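Local coordinates for protein PlaB phospholipase (Legionella pneumophila, PDB 6ZTH) that probably acts as a phospholipase and binds NAD in a four-chain assembly, at residues 35-40 / 277-282; 427-432 / 459-464. All coordinates share one frame; numbering follows the deposited sequence.

Interaction 1: residues 35-40 / 277-282; sequences LPQWLE and ITMANA
Trp38, on helix 35-44, carries this contact with the loop 277-282, where its indole meets Ala282 and Met279, the latter present as selenomethionine. Its CB lies 3.9 Å from Met279 SE. Because CG stands anti to the backbone N (chi1 175°), the indole extends from the helix toward the loop. CD2, at the ring fusion, is 3.4 Å from Ala282 CB, which sits over the six-membered ring in a CH-pi contact, 16° off its normal. CG, NE1, CE2 and CZ2 also border this methyl, as does the tip CH2 at 4.1 Å, so one methyl serves most of the indole face. CE3 has Met279 SE 3.8 Å away, near the ring plane, an edge-on Met-aromatic contact, while CZ3 passes Met279 O. The broad indole thus offers a face to alanine, whose lone methyl lets the backbone come close, and an edge to the polarisable selenium. Long, flexible Met279, bent at chi2 and chi3, also crosses Gln37 at about a right angle, its CE 3.3 Å from Gln37 NE2. On the buried side Leu35 CD2 meets Ile277 CD1 at 4.1 Å, next to Ile291 of helix 286-295. The loop keeps its own shape through an ST motif, Asn281 N donating to Thr278 OG1. Across the two segments the chemistry is therefore dispersion and CH-pi packing, which favours close fit of shapes over directional polar bonding.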
# COMPACT_ATOMS: atom_id res chain seq x y z
N LEU D 35 -13.07 8.45 -42.93
CA LEU D 35 -13.39 7.14 -43.46
C LEU D 35 -14.89 6.92 -43.64
O LEU D 35 -15.28 6.35 -44.67
CB LEU D 35 -12.80 6.06 -42.54
CG LEU D 35 -12.76 4.61 -43.02
CD1 LEU D 35 -12.22 4.49 -44.43
CD2 LEU D 35 -11.94 3.76 -42.05
N PRO D 36 -15.76 7.33 -42.71
CA PRO D 36 -17.20 7.06 -42.91
C PRO D 36 -17.77 7.65 -44.19
O PRO D 36 -18.43 6.93 -44.95
CB PRO D 36 -17.84 7.68 -41.66
CG PRO D 36 -16.76 7.68 -40.64
CD PRO D 36 -15.49 7.95 -41.40
N GLN D 37 -17.53 8.93 -44.46
CA GLN D 37 -18.06 9.52 -45.69
C GLN D 37 -17.47 8.84 -46.92
O GLN D 37 -18.15 8.73 -47.95
CB GLN D 37 -17.77 11.02 -45.75
CG GLN D 37 -18.61 11.75 -46.80
CD GLN D 37 -17.97 13.05 -47.28
OE1 GLN D 37 -17.30 13.74 -46.51
NE2 GLN D 37 -18.19 13.38 -48.55
N TRP D 38 -16.22 8.39 -46.84
CA TRP D 38 -15.62 7.67 -47.96
C TRP D 38 -16.37 6.37 -48.23
O TRP D 38 -16.71 6.06 -49.38
CB TRP D 38 -14.14 7.40 -47.68
CG TRP D 38 -13.47 6.56 -48.73
CD1 TRP D 38 -13.18 5.23 -48.65
CD2 TRP D 38 -12.99 7.01 -50.00
NE1 TRP D 38 -12.55 4.82 -49.80
CE2 TRP D 38 -12.42 5.89 -50.64
CE3 TRP D 38 -12.98 8.24 -50.66
CZ2 TRP D 38 -11.85 5.97 -51.91
CZ3 TRP D 38 -12.42 8.31 -51.92
CH2 TRP D 38 -11.87 7.19 -52.54
N LEU D 39 -16.64 5.60 -47.18
CA LEU D 39 -17.41 4.37 -47.35
C LEU D 39 -18.81 4.66 -47.88
O LEU D 39 -19.36 3.86 -48.65
CB LEU D 39 -17.49 3.60 -46.03
CG LEU D 39 -16.18 3.04 -45.48
CD1 LEU D 39 -16.44 2.18 -44.24
CD2 LEU D 39 -15.43 2.23 -46.53
N GLU D 40 -19.40 5.79 -47.48
CA GLU D 40 -20.71 6.15 -48.00
C GLU D 40 -20.66 6.42 -49.50
O GLU D 40 -21.49 5.92 -50.26
CB GLU D 40 -21.25 7.38 -47.26
CG GLU D 40 -22.50 7.98 -47.89
CD GLU D 40 -23.27 8.86 -46.93
OE1 GLU D 40 -24.25 8.36 -46.33
OE2 GLU D 40 -22.91 10.04 -46.79
N ILE D 277 -7.02 9.73 -42.37
CA ILE D 277 -7.75 9.43 -43.59
C ILE D 277 -8.61 10.63 -43.97
O ILE D 277 -9.49 11.04 -43.20
CB ILE D 277 -8.61 8.17 -43.42
CG1 ILE D 277 -7.72 6.93 -43.31
CG2 ILE D 277 -9.58 8.03 -44.60
CD1 ILE D 277 -8.47 5.66 -42.97
N THR D 278 -8.36 11.18 -45.15
CA THR D 278 -9.22 12.18 -45.77
C THR D 278 -9.75 11.62 -47.08
O THR D 278 -9.29 10.58 -47.57
CB THR D 278 -8.47 13.49 -46.02
OG1 THR D 278 -7.45 13.28 -47.01
CG2 THR D 278 -7.84 14.01 -44.74
N MSE D 279 -10.72 12.31 -47.66
CA MSE D 279 -11.32 11.87 -48.91
C MSE D 279 -10.41 12.19 -50.09
O MSE D 279 -10.50 11.55 -51.14
CB MSE D 279 -12.68 12.53 -49.10
CG MSE D 279 -13.74 12.02 -48.14
SE MSE D 279 -15.08 10.92 -49.02
CE MSE D 279 -15.71 12.20 -50.34
N ALA D 280 -9.52 13.17 -49.91
CA ALA D 280 -8.57 13.51 -50.96
C ALA D 280 -7.42 12.50 -51.02
O ALA D 280 -6.82 12.33 -52.09
CB ALA D 280 -8.02 14.92 -50.73
N ASN D 281 -7.10 11.84 -49.91
CA ASN D 281 -6.03 10.86 -49.87
C ASN D 281 -6.54 9.43 -49.67
O ASN D 281 -5.73 8.50 -49.65
CB ASN D 281 -5.03 11.21 -48.75
CG ASN D 281 -5.61 11.03 -47.35
OD1 ASN D 281 -6.72 10.52 -47.18
ND2 ASN D 281 -4.86 11.45 -46.34
N ALA D 282 -7.86 9.24 -49.54
CA ALA D 282 -8.39 7.91 -49.25
C ALA D 282 -8.03 6.92 -50.35
O ALA D 282 -7.68 5.77 -50.06
CB ALA D 282 -9.90 7.99 -49.06

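Interaction 2: residues 427-432 / 459-464; sequences ALAYYR and LQRRVD
Residues 429-430 pair antiparallel with 462-463: Tyr430 and Arg462 form a hydrogen-bonded pair (Tyr430 N to Arg462 O 2.8 Å, Arg462 N to Tyr430 O 2.9 Å), Ala429 and Val463 the adjoining non-hydrogen-bonded one. Asp464 N adds a further bond to Leu428 O. On one face, Tyr430 has CG between its backbone N and carbonyl carbon (chi1 47°), a torsion that swings the ring across to the neighbouring strand. Arg462 CB lies over a ring face as a CH-pi contact, 4.2 Å from the centroid, and Arg462 O is also over a face, toward the rim. The side chain, bent at chi2 and chi3, then carries the guanidinium to the ring edge, with NE 3.5 Å from Tyr430 CE2 and the two planes 83° apart, so it is not stacked on the ring. Arg432 CD covers one face of this guanidinium, although the like-charged Arg432 NE is 4.3 Å from Arg462 NH2. The small Ala429 and the beta-branched Val463 occupy the other face, where both pack on Asp71 of the second subunit. Arg461, extended from CG to NE, crosses the Tyr431 ring obliquely, CB 3.5 Å from CE1, and its NH1 donates in the guanidinium plane to Tyr431 OH, though the 2.5 Å separation is doubtful as an exact length. Tyr431 CD1 also rests 3.8 Å from Leu459 CB. A salt bridge from Arg461 NH2 to Asp71 of the second subunit, with the tyrosine hydroxyl at NH1, probably sets the guanidinium's direction, so the contact couples sheet pairing to a charged bond between subunits.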
# COMPACT_ATOMS: atom_id res chain seq x y z
N ALA D 427 11.86 -25.95 3.72
CA ALA D 427 11.02 -27.05 3.20
C ALA D 427 9.60 -26.87 3.74
O ALA D 427 9.08 -25.75 3.75
CB ALA D 427 11.68 -28.37 3.54
N LEU D 428 8.93 -27.96 4.14
CA LEU D 428 7.56 -27.96 4.64
C LEU D 428 6.55 -27.66 3.54
O LEU D 428 5.58 -28.41 3.39
CB LEU D 428 7.41 -26.95 5.79
CG LEU D 428 8.15 -27.29 7.09
CD1 LEU D 428 7.53 -26.53 8.26
CD2 LEU D 428 8.15 -28.78 7.38
N ALA D 429 6.75 -26.60 2.77
CA ALA D 429 5.86 -26.29 1.65
C ALA D 429 6.65 -25.47 0.64
O ALA D 429 6.91 -24.29 0.90
CB ALA D 429 4.61 -25.55 2.12
N TYR D 430 7.00 -26.07 -0.49
CA TYR D 430 7.98 -25.49 -1.39
C TYR D 430 7.68 -25.94 -2.82
O TYR D 430 6.68 -26.61 -3.08
CB TYR D 430 9.40 -25.89 -0.95
CG TYR D 430 9.52 -27.36 -0.64
CD1 TYR D 430 9.13 -27.86 0.59
CD2 TYR D 430 10.01 -28.25 -1.58
CE1 TYR D 430 9.23 -29.21 0.88
CE2 TYR D 430 10.12 -29.60 -1.31
CZ TYR D 430 9.73 -30.07 -0.07
OH TYR D 430 9.83 -31.42 0.21
N TYR D 431 8.58 -25.58 -3.74
CA TYR D 431 8.40 -25.86 -5.16
C TYR D 431 9.70 -26.36 -5.75
O TYR D 431 10.79 -26.12 -5.21
CB TYR D 431 7.93 -24.60 -5.91
CG TYR D 431 6.54 -24.16 -5.51
CD1 TYR D 431 5.42 -24.80 -6.01
CD2 TYR D 431 6.36 -23.10 -4.63
CE1 TYR D 431 4.15 -24.40 -5.65
CE2 TYR D 431 5.09 -22.69 -4.26
CZ TYR D 431 3.99 -23.34 -4.78
OH TYR D 431 2.72 -22.95 -4.42
N ARG D 432 9.58 -27.05 -6.88
CA ARG D 432 10.71 -27.68 -7.55
C ARG D 432 11.00 -26.99 -8.88
O ARG D 432 10.11 -26.45 -9.53
CB ARG D 432 10.44 -29.17 -7.81
CG ARG D 432 11.69 -30.00 -8.06
CD ARG D 432 12.58 -30.06 -6.82
NE ARG D 432 13.42 -31.25 -6.80
CZ ARG D 432 14.56 -31.39 -7.47
NH1 ARG D 432 15.01 -30.40 -8.23
NH2 ARG D 432 15.25 -32.51 -7.38
N LEU D 459 3.20 -25.34 -11.47
CA LEU D 459 4.21 -25.98 -10.63
C LEU D 459 3.56 -26.97 -9.68
O LEU D 459 2.38 -26.83 -9.31
CB LEU D 459 5.00 -24.94 -9.83
CG LEU D 459 6.23 -24.33 -10.50
CD1 LEU D 459 7.46 -25.19 -10.28
CD2 LEU D 459 5.98 -24.13 -11.98
N GLN D 460 4.33 -27.97 -9.27
CA GLN D 460 3.87 -28.97 -8.32
C GLN D 460 4.18 -28.49 -6.91
O GLN D 460 5.33 -28.51 -6.47
CB GLN D 460 4.54 -30.32 -8.59
CG GLN D 460 3.69 -31.29 -9.38
CD GLN D 460 4.45 -32.55 -9.74
OE1 GLN D 460 5.68 -32.57 -9.76
NE2 GLN D 460 3.72 -33.62 -10.03
N ARG D 461 3.15 -28.04 -6.19
CA ARG D 461 3.32 -27.62 -4.81
C ARG D 461 3.63 -28.85 -3.95
O ARG D 461 2.84 -29.80 -3.90
CB ARG D 461 2.07 -26.91 -4.31
CG ARG D 461 2.20 -26.34 -2.90
CD ARG D 461 0.94 -25.61 -2.46
NE ARG D 461 1.11 -24.98 -1.15
CZ ARG D 461 1.81 -23.87 -0.94
NH1 ARG D 461 2.43 -23.26 -1.95
NH2 ARG D 461 1.90 -23.37 0.28
N ARG D 462 4.78 -28.83 -3.29
CA ARG D 462 5.25 -29.95 -2.49
C ARG D 462 5.18 -29.59 -1.01
O ARG D 462 5.74 -28.58 -0.59
CB ARG D 462 6.68 -30.32 -2.87
CG ARG D 462 6.85 -30.73 -4.33
CD ARG D 462 7.72 -31.97 -4.45
NE ARG D 462 9.00 -31.81 -3.76
CZ ARG D 462 10.07 -32.56 -4.00
NH1 ARG D 462 10.03 -33.53 -4.90
NH2 ARG D 462 11.19 -32.34 -3.32
N VAL D 463 4.51 -30.44 -0.24
CA VAL D 463 4.39 -30.26 1.21
C VAL D 463 5.10 -31.42 1.88
O VAL D 463 4.91 -32.58 1.49
CB VAL D 463 2.91 -30.19 1.64
CG1 VAL D 463 2.80 -30.10 3.16
CG2 VAL D 463 2.21 -29.02 0.97
N ASP D 464 5.91 -31.12 2.89
CA ASP D 464 6.64 -32.14 3.62
C ASP D 464 5.74 -32.81 4.65
O ASP D 464 4.79 -32.21 5.17
CB ASP D 464 7.86 -31.54 4.31
CG ASP D 464 8.82 -32.60 4.82
OD1 ASP D 464 8.59 -33.12 5.93
OD2 ASP D 464 9.80 -32.91 4.12

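Interaction 1 closes before interaction 2 opens along the chain, and the two lie on opposite sides of its centre, their own centres about 61 Å apart and nearest atoms about 45 Å apart. Interaction 1 lies by the six-stranded parallel sheet, joining helix 35-44, which packs beside strand 17-21, to the loop before helix 286-295. Interaction 2 belongs to the mixed sheet, which takes in strands from 231-238 to 451-463; the last also pairs with strands 231-238 and 340-349. Both approach a second subunit: Pro36 packs on its Leu474, and residues 427-432 and 459-464 meet its Asp64, Asp71 and Arg74. Two opposite sides of the subunit thus both take part in contacts with a second subunit.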